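Long-range contact in extrinsic protein in photosystem II (PDB 4K7B), which is an extrinsic subunit of diatom photosystem II that probably supports its oxygen-evolving function: residues A28-F42 / I67-V79. Sequence-based numbering, arbitrary orientation.
Sequences AAGDFKAIAEEKNAF and IFKAIRSGDKAAV. With SO4 (sulfate ion), chain C.
Apolar side-chain packing joins the short helix 32-37, with the end of helix 24-29 and the start of helix 39-49, to the helical hairpin formed by 54-73 and 76-89, with helix 32-37 running roughly antiparallel to 67-73 at 148°. Phe-32 lies across the hairpin's bend: CE1 meets Val-79 CG2 at 3.6 Å, CE2 lies against Gly-74 CA, and the CA of Lys-76 sits at the ring edge. Gly-30 O covers one ring face, 3.6 Å above its plane. Without the ring, as with an alanine at Phe-32, a gap would probably open between Ile-71 and Val-79, and Gly-74 CA would lose its contact with CE2. One turn on, Ile-35 fits as a knob into a hole formed by Ile-67, Phe-68, Ile-71 and Val-79; its CD1 meets Val-79 CG1 tip to tip at 3.8 Å. The knobs-into-holes packing belongs to a helical bundle, consistent with its PsbQ-like family, in which Phe-68 is the reciprocal knob, among Ile-35, Ala-36, Lys-39 and Phe-42. Its ring turns an edge to the face of Phe-42 in a T-shaped stack, centroids 5.9 Å apart, while Ile-71 CD1 covers one of its own faces. Phe-42 also meets Tyr-86 and touches Ile-20 of helix 6-21. At the other end, Lys-76, its chain bent at chi3 (96°), passes CD along the Gly-30 backbone and donates from NZ to Ala-28 O at 3.0 Å, in the carbonyl plane.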
ATOM      1  N   ALA A  28      -2.926 -10.394  -2.626  1.00 15.73           N
ATOM      2  CA  ALA A  28      -3.750 -11.603  -2.631  1.00 18.12           C
ATOM      3  C   ALA A  28      -3.080 -12.736  -3.398  1.00 17.16           C
ATOM      4  O   ALA A  28      -3.178 -13.902  -3.010  1.00 19.71           O
ATOM      5  CB  ALA A  28      -5.124 -11.305  -3.219  1.00 18.83           C
ATOM      6  N   ALA A  29      -2.378 -12.385  -4.476  1.00 15.14           N
ATOM      7  CA  ALA A  29      -1.810 -13.377  -5.382  1.00 16.32           C
ATOM      8  C   ALA A  29      -0.418 -13.828  -4.983  1.00 17.04           C
ATOM      9  O   ALA A  29       0.116 -14.760  -5.584  1.00 18.00           O
ATOM     10  CB  ALA A  29      -1.774 -12.837  -6.802  1.00 16.26           C
ATOM     11  N   GLY A  30       0.175 -13.156  -3.992  1.00 16.38           N
ATOM     12  CA  GLY A  30       1.554 -13.430  -3.610  1.00 14.87           C
ATOM     13  C   GLY A  30       2.582 -12.843  -4.569  1.00 13.87           C
ATOM     14  O   GLY A  30       3.715 -13.330  -4.661  1.00 16.13           O
ATOM     15  N   ASP A  31       2.193 -11.783  -5.273  1.00 13.72           N
ATOM     16  CA  ASP A  31       3.031 -11.155  -6.294  1.00 13.45           C
ATOM     17  C   ASP A  31       3.905 -10.103  -5.618  1.00 12.59           C
ATOM     18  O   ASP A  31       3.632  -8.907  -5.698  1.00 15.38           O
ATOM     19  CB  ASP A  31       2.117 -10.561  -7.382  1.00 14.56           C
ATOM     20  CG  ASP A  31       2.860  -9.825  -8.490  1.00 15.65           C
ATOM     21  OD1 ASP A  31       4.098  -9.927  -8.585  1.00 16.55           O
ATOM     22  OD2 ASP A  31       2.174  -9.138  -9.284  1.00 16.26           O
ATOM     23  N   PHE A  32       4.964 -10.564  -4.964  1.00 14.10           N
ATOM     24  CA  PHE A  32       5.762  -9.689  -4.117  1.00 15.83           C
ATOM     25  C   PHE A  32       6.561  -8.668  -4.928  1.00 15.04           C
ATOM     26  O   PHE A  32       6.831  -7.563  -4.447  1.00 18.53           O
ATOM     27  CB  PHE A  32       6.696 -10.502  -3.218  1.00 16.76           C
ATOM     28  CG  PHE A  32       5.987 -11.513  -2.358  1.00 16.90           C
ATOM     29  CD1 PHE A  32       4.741 -11.248  -1.835  1.00 18.62           C
ATOM     30  CD2 PHE A  32       6.580 -12.734  -2.072  1.00 20.96           C
ATOM     31  CE1 PHE A  32       4.087 -12.182  -1.042  1.00 20.45           C
ATOM     32  CE2 PHE A  32       5.933 -13.669  -1.281  1.00 23.64           C
ATOM     33  CZ  PHE A  32       4.687 -13.393  -0.767  1.00 21.02           C
ATOM     34  N   LYS A  33       6.930  -9.027  -6.155  1.00 14.80           N
ATOM     35  CA  LYS A  33       7.631  -8.099  -7.042  0.59 19.56           C
ATOM     36  C   LYS A  33       6.867  -6.782  -7.217  1.00 19.08           C
ATOM     37  O   LYS A  33       7.461  -5.714  -7.241  1.00 17.16           O
ATOM     38  CB  LYS A  33       7.875  -8.759  -8.402  0.59 22.89           C
ATOM     39  CG  LYS A  33       8.463  -7.846  -9.463  0.59 25.55           C
ATOM     40  CD  LYS A  33       8.534  -8.580 -10.791  0.59 28.30           C
ATOM     41  CE  LYS A  33       8.387  -7.646 -11.967  0.59 29.34           C
ATOM     42  NZ  LYS A  33       9.690  -7.023 -12.339  0.59 33.45           N
ATOM     43  N   ALA A  34       5.546  -6.853  -7.347  1.00 15.47           N
ATOM     44  CA  ALA A  34       4.753  -5.634  -7.536  1.00 14.01           C
ATOM     45  C   ALA A  34       4.874  -4.698  -6.320  1.00 13.84           C
ATOM     46  O   ALA A  34       4.962  -3.439  -6.428  1.00 17.19           O
ATOM     47  CB  ALA A  34       3.292  -5.997  -7.787  1.00 17.72           C
ATOM     48  N   ILE A  35       4.914  -5.336  -5.153  1.00 13.57           N
ATOM     49  CA  ILE A  35       5.021  -4.594  -3.911  1.00 12.66           C
ATOM     50  C   ILE A  35       6.395  -3.941  -3.858  1.00 13.87           C
ATOM     51  O   ILE A  35       6.507  -2.750  -3.575  1.00 15.10           O
ATOM     52  CB  ILE A  35       4.810  -5.492  -2.686  1.00 11.88           C
ATOM     53  CG1 ILE A  35       3.488  -6.260  -2.784  1.00 14.75           C
ATOM     54  CG2 ILE A  35       4.830  -4.660  -1.418  1.00 14.84           C
ATOM     55  CD1 ILE A  35       3.284  -7.233  -1.626  1.00 14.08           C
ATOM     56  N   ALA A  36       7.437  -4.707  -4.151  1.00 13.70           N
ATOM     57  CA  ALA A  36       8.784  -4.142  -4.166  1.00 14.67           C
ATOM     58  C   ALA A  36       8.927  -3.017  -5.191  1.00 20.14           C
ATOM     59  O   ALA A  36       9.697  -2.076  -4.998  1.00 17.46           O
ATOM     60  CB  ALA A  36       9.801  -5.236  -4.431  1.00 15.31           C
ATOM     61  N   GLU A  37       8.184  -3.118  -6.284  1.00 16.22           N
ATOM     62  CA  GLU A  37       8.211  -2.095  -7.304  1.00 18.52           C
ATOM     63  C   GLU A  37       7.519  -0.836  -6.820  1.00 21.71           C
ATOM     64  O   GLU A  37       7.741   0.235  -7.388  1.00 27.54           O
ATOM     65  CB  GLU A  37       7.586  -2.612  -8.605  1.00 22.49           C
ATOM     66  CG  GLU A  37       8.477  -3.614  -9.309  1.00 28.41           C
ATOM     67  CD  GLU A  37       7.874  -4.151 -10.587  1.00 38.58           C
ATOM     68  OE1 GLU A  37       6.631  -4.185 -10.696  1.00 39.86           O
ATOM     69  OE2 GLU A  37       8.650  -4.539 -11.484  1.00 44.34           O
ATOM     70  N   GLU A  38       6.673  -0.950  -5.789  1.00 16.97           N
ATOM     71  CA  GLU A  38       6.121   0.284  -5.168  1.00 15.86           C
ATOM     72  C   GLU A  38       6.841   0.863  -3.908  1.00 13.23           C
ATOM     73  O   GLU A  38       6.273   1.682  -3.127  1.00 14.74           O
ATOM     74  CB  GLU A  38       4.636   0.097  -4.846  1.00 17.03           C
ATOM     75  CG  GLU A  38       3.785  -0.234  -6.046  1.00 21.14           C
ATOM     76  CD  GLU A  38       3.493   0.955  -6.931  1.00 28.57           C
ATOM     77  OE1 GLU A  38       2.946   0.732  -8.023  1.00 38.96           O
ATOM     78  OE2 GLU A  38       3.790   2.103  -6.548  1.00 23.09           O
ATOM     79  N   LYS A  39       8.099   0.456  -3.711  1.00 13.64           N
ATOM     80  CA  LYS A  39       8.896   0.925  -2.571  0.55 13.82           C
ATOM     81  C   LYS A  39       8.824   2.441  -2.415  1.00 13.25           C
ATOM     82  O   LYS A  39       8.683   2.987  -1.308  1.00 12.81           O
ATOM     83  CB  LYS A  39      10.359   0.504  -2.731  0.55 16.07           C
ATOM     84  CG  LYS A  39      10.707  -0.841  -2.122  0.55 18.72           C
ATOM     85  CD  LYS A  39      12.161  -1.223  -2.419  0.55 19.07           C
ATOM     86  CE  LYS A  39      13.123  -0.083  -2.115  0.55 19.90           C
ATOM     87  NZ  LYS A  39      14.550  -0.481  -2.361  0.55 19.63           N
ATOM     88  N   ASN A  40       8.935   3.136  -3.547  1.00 13.66           N
ATOM     89  CA  ASN A  40       8.905   4.592  -3.501  1.00 14.70           C
ATOM     90  C   ASN A  40       7.573   5.150  -3.013  1.00 12.40           C
ATOM     91  O   ASN A  40       7.542   6.207  -2.388  1.00 13.84           O
ATOM     92  CB  ASN A  40       9.297   5.210  -4.841  1.00 15.86           C
ATOM     93  CG  ASN A  40      10.768   5.017  -5.153  1.00 20.68           C
ATOM     94  OD1 ASN A  40      11.559   4.702  -4.267  1.00 22.33           O
ATOM     95  ND2 ASN A  40      11.140   5.194  -6.410  1.00 22.29           N
ATOM     96  N   ALA A  41       6.480   4.440  -3.285  1.00 12.53           N
ATOM     97  CA  ALA A  41       5.174   4.878  -2.803  1.00 11.99           C
ATOM     98  C   ALA A  41       5.156   4.763  -1.296  1.00 12.05           C
ATOM     99  O   ALA A  41       4.605   5.643  -0.612  1.00 10.94           O
ATOM    100  CB  ALA A  41       4.051   4.057  -3.415  1.00 12.52           C
ATOM    101  N   PHE A  42       5.756   3.700  -0.767  1.00 10.43           N
ATOM    102  CA  PHE A  42       5.850   3.633   0.706  1.00 11.21           C
ATOM    103  C   PHE A  42       6.689   4.777   1.291  1.00  9.83           C
ATOM    104  O   PHE A  42       6.272   5.446   2.266  1.00 10.60           O
ATOM    105  CB  PHE A  42       6.429   2.290   1.166  1.00 11.24           C
ATOM    106  CG  PHE A  42       5.501   1.139   0.945  1.00 10.91           C
ATOM    107  CD1 PHE A  42       4.503   0.855   1.866  1.00 12.89           C
ATOM    108  CD2 PHE A  42       5.597   0.364  -0.202  1.00 13.85           C
ATOM    109  CE1 PHE A  42       3.631  -0.191   1.661  1.00 13.18           C
ATOM    110  CE2 PHE A  42       4.733  -0.685  -0.411  1.00 12.85           C
ATOM    111  CZ  PHE A  42       3.742  -0.963   0.522  1.00 11.29           C
ATOM    112  N   ILE A  67       6.163  -5.260   6.393  1.00 14.05           N
ATOM    113  CA  ILE A  67       5.753  -5.782   5.087  1.00 12.23           C
ATOM    114  C   ILE A  67       6.928  -6.437   4.359  1.00 13.46           C
ATOM    115  O   ILE A  67       6.810  -7.554   3.834  1.00 13.74           O
ATOM    116  CB  ILE A  67       5.143  -4.687   4.195  1.00 11.89           C
ATOM    117  CG1 ILE A  67       3.836  -4.195   4.799  1.00 11.18           C
ATOM    118  CG2 ILE A  67       4.926  -5.203   2.765  1.00 13.97           C
ATOM    119  CD1 ILE A  67       3.331  -2.938   4.138  1.00 11.98           C
ATOM    120  N   PHE A  68       8.065  -5.747   4.324  1.00 12.02           N
ATOM    121  CA  PHE A  68       9.196  -6.321   3.586  1.00 12.46           C
ATOM    122  C   PHE A  68       9.879  -7.541   4.251  1.00 14.07           C
ATOM    123  O   PHE A  68      10.406  -8.413   3.555  1.00 14.56           O
ATOM    124  CB  PHE A  68      10.154  -5.215   3.121  1.00 12.29           C
ATOM    125  CG  PHE A  68       9.623  -4.442   1.941  1.00 14.67           C
ATOM    126  CD1 PHE A  68      10.140  -4.661   0.674  1.00 17.85           C
ATOM    127  CD2 PHE A  68       8.567  -3.552   2.089  1.00 14.22           C
ATOM    128  CE1 PHE A  68       9.642  -3.983  -0.418  1.00 14.53           C
ATOM    129  CE2 PHE A  68       8.059  -2.869   0.996  1.00 14.37           C
ATOM    130  CZ  PHE A  68       8.602  -3.089  -0.261  1.00 14.65           C
ATOM    131  N   LYS A  69       9.802  -7.628   5.579  1.00 14.35           N
ATOM    132  CA  LYS A  69      10.275  -8.801   6.328  1.00 14.54           C
ATOM    133  C   LYS A  69       9.407  -9.994   5.950  1.00 16.77           C
ATOM    134  O   LYS A  69       9.904 -11.113   5.694  1.00 18.83           O
ATOM    135  CB  LYS A  69      10.173  -8.530   7.833  1.00 15.36           C
ATOM    136  CG  LYS A  69      10.626  -9.668   8.737  1.00 19.80           C
ATOM    137  CD  LYS A  69      10.564  -9.233  10.197  1.00 27.27           C
ATOM    138  CE  LYS A  69      11.163 -10.270  11.133  1.00 36.87           C
ATOM    139  NZ  LYS A  69      11.189  -9.777  12.539  1.00 42.30           N
ATOM    140  N   ALA A  70       8.101  -9.744   5.886  1.00 17.08           N
ATOM    141  CA  ALA A  70       7.179 -10.796   5.473  1.00 15.36           C
ATOM    142  C   ALA A  70       7.415 -11.231   4.036  1.00 16.53           C
ATOM    143  O   ALA A  70       7.361 -12.426   3.730  1.00 17.08           O
ATOM    144  CB  ALA A  70       5.741 -10.359   5.672  1.00 15.56           C
ATOM    145  N   ILE A  71       7.667 -10.267   3.151  1.00 14.44           N
ATOM    146  CA  ILE A  71       8.001 -10.592   1.773  1.00 12.99           C
ATOM    147  C   ILE A  71       9.223 -11.491   1.713  1.00 16.11           C
ATOM    148  O   ILE A  71       9.235 -12.490   0.994  1.00 19.08           O
ATOM    149  CB  ILE A  71       8.256  -9.324   0.941  1.00 14.46           C
ATOM    150  CG1 ILE A  71       6.933  -8.612   0.667  1.00 15.61           C
ATOM    151  CG2 ILE A  71       8.968  -9.682  -0.375  1.00 15.71           C
ATOM    152  CD1 ILE A  71       7.107  -7.267   0.004  1.00 15.67           C
ATOM    153  N   ARG A  72      10.246 -11.155   2.484  1.00 13.91           N
ATOM    154  CA  ARG A  72      11.442 -11.976   2.447  1.00 16.40           C
ATOM    155  C   ARG A  72      11.173 -13.374   2.986  1.00 21.41           C
ATOM    156  O   ARG A  72      11.770 -14.344   2.511  1.00 23.57           O
ATOM    157  CB  ARG A  72      12.553 -11.323   3.221  1.00 14.32           C
ATOM    158  CG  ARG A  72      13.892 -12.012   2.990  1.00 16.93           C
ATOM    159  CD  ARG A  72      14.898 -11.399   3.874  1.00 19.51           C
ATOM    160  NE  ARG A  72      16.185 -12.076   3.789  1.00 19.22           N
ATOM    161  CZ  ARG A  72      17.224 -11.604   3.112  1.00 19.97           C
ATOM    162  NH1 ARG A  72      17.120 -10.466   2.440  1.00 22.00           N
ATOM    163  NH2 ARG A  72      18.367 -12.267   3.121  1.00 17.68           N
ATOM    164  N   SER A  73      10.272 -13.492   3.960  1.00 18.37           N
ATOM    165  CA  SER A  73       9.908 -14.833   4.437  1.00 22.59           C
ATOM    166  C   SER A  73       9.142 -15.669   3.396  1.00 23.61           C
ATOM    167  O   SER A  73       9.044 -16.894   3.519  1.00 25.32           O
ATOM    168  CB  SER A  73       9.059 -14.742   5.698  1.00 22.07           C
ATOM    169  OG  SER A  73       7.726 -14.410   5.353  1.00 24.80           O
ATOM    170  N   GLY A  74       8.586 -15.011   2.387  1.00 19.72           N
ATOM    171  CA  GLY A  74       7.797 -15.688   1.371  1.00 21.02           C
ATOM    172  C   GLY A  74       6.409 -16.101   1.840  1.00 23.94           C
ATOM    173  O   GLY A  74       5.678 -16.769   1.111  1.00 26.28           O
ATOM    174  N   ASP A  75       6.050 -15.707   3.059  1.00 23.16           N
ATOM    175  CA  ASP A  75       4.764 -16.070   3.658  1.00 23.09           C
ATOM    176  C   ASP A  75       3.667 -15.116   3.205  1.00 18.35           C
ATOM    177  O   ASP A  75       3.591 -13.982   3.673  1.00 20.24           O
ATOM    178  CB  ASP A  75       4.888 -16.046   5.187  1.00 24.20           C
ATOM    179  CG  ASP A  75       3.655 -16.586   5.903  1.00 32.27           C
ATOM    180  OD1 ASP A  75       2.563 -16.673   5.300  1.00 32.51           O
ATOM    181  OD2 ASP A  75       3.783 -16.916   7.101  1.00 38.93           O
ATOM    182  N   LYS A  76       2.805 -15.595   2.312  1.00 22.57           N
ATOM    183  CA  LYS A  76       1.742 -14.772   1.736  1.00 22.39           C
ATOM    184  C   LYS A  76       0.786 -14.226   2.803  1.00 23.65           C
ATOM    185  O   LYS A  76       0.374 -13.059   2.755  1.00 21.00           O
ATOM    186  CB  LYS A  76       0.974 -15.581   0.685  1.00 34.91           C
ATOM    187  CG  LYS A  76       0.059 -14.763  -0.200  1.00 40.66           C
ATOM    188  CD  LYS A  76      -0.377 -15.545  -1.437  1.00 45.02           C
ATOM    189  CE  LYS A  76      -1.731 -16.211  -1.244  1.00 45.54           C
ATOM    190  NZ  LYS A  76      -2.288 -16.721  -2.531  1.00 46.19           N
ATOM    191  N   ALA A  77       0.432 -15.075   3.765  1.00 23.98           N
ATOM    192  CA  ALA A  77      -0.470 -14.675   4.840  1.00 25.89           C
ATOM    193  C   ALA A  77       0.133 -13.554   5.682  1.00 24.87           C
ATOM    194  O   ALA A  77      -0.550 -12.596   6.041  1.00 24.73           O
ATOM    195  CB  ALA A  77      -0.817 -15.873   5.719  1.00 29.28           C
ATOM    196  N   ALA A  78       1.418 -13.683   5.993  1.00 19.13           N
ATOM    197  CA  ALA A  78       2.115 -12.683   6.796  1.00 17.11           C
ATOM    198  C   ALA A  78       2.203 -11.361   6.044  1.00 17.71           C
ATOM    199  O   ALA A  78       2.084 -10.285   6.645  1.00 17.39           O
ATOM    200  CB  ALA A  78       3.514 -13.179   7.165  1.00 19.53           C
ATOM    201  N   VAL A  79       2.429 -11.443   4.732  1.00 17.67           N
ATOM    202  CA  VAL A  79       2.489 -10.238   3.910  1.00 14.63           C
ATOM    203  C   VAL A  79       1.140  -9.547   3.933  1.00 15.64           C
ATOM    204  O   VAL A  79       1.061  -8.333   4.133  1.00 15.05           O
ATOM    205  CB  VAL A  79       2.900 -10.527   2.454  1.00 12.55           C
ATOM    206  CG1 VAL A  79       2.779  -9.269   1.596  1.00 13.94           C
ATOM    207  CG2 VAL A  79       4.321 -11.034   2.401  1.00 13.77           C
TER
HETATM  208  S   SO4 C 202       8.360   5.997  -8.867  1.00 36.94           S
HETATM  209  O1  SO4 C 202       7.309   7.007  -8.683  1.00 29.96           O
HETATM  210  O2  SO4 C 202       8.325   5.487 -10.237  1.00 39.24           O
HETATM  211  O3  SO4 C 202       9.656   6.630  -8.609  1.00 40.72           O
HETATM  212  O4  SO4 C 202       8.172   4.872  -7.946  1.00 27.70           O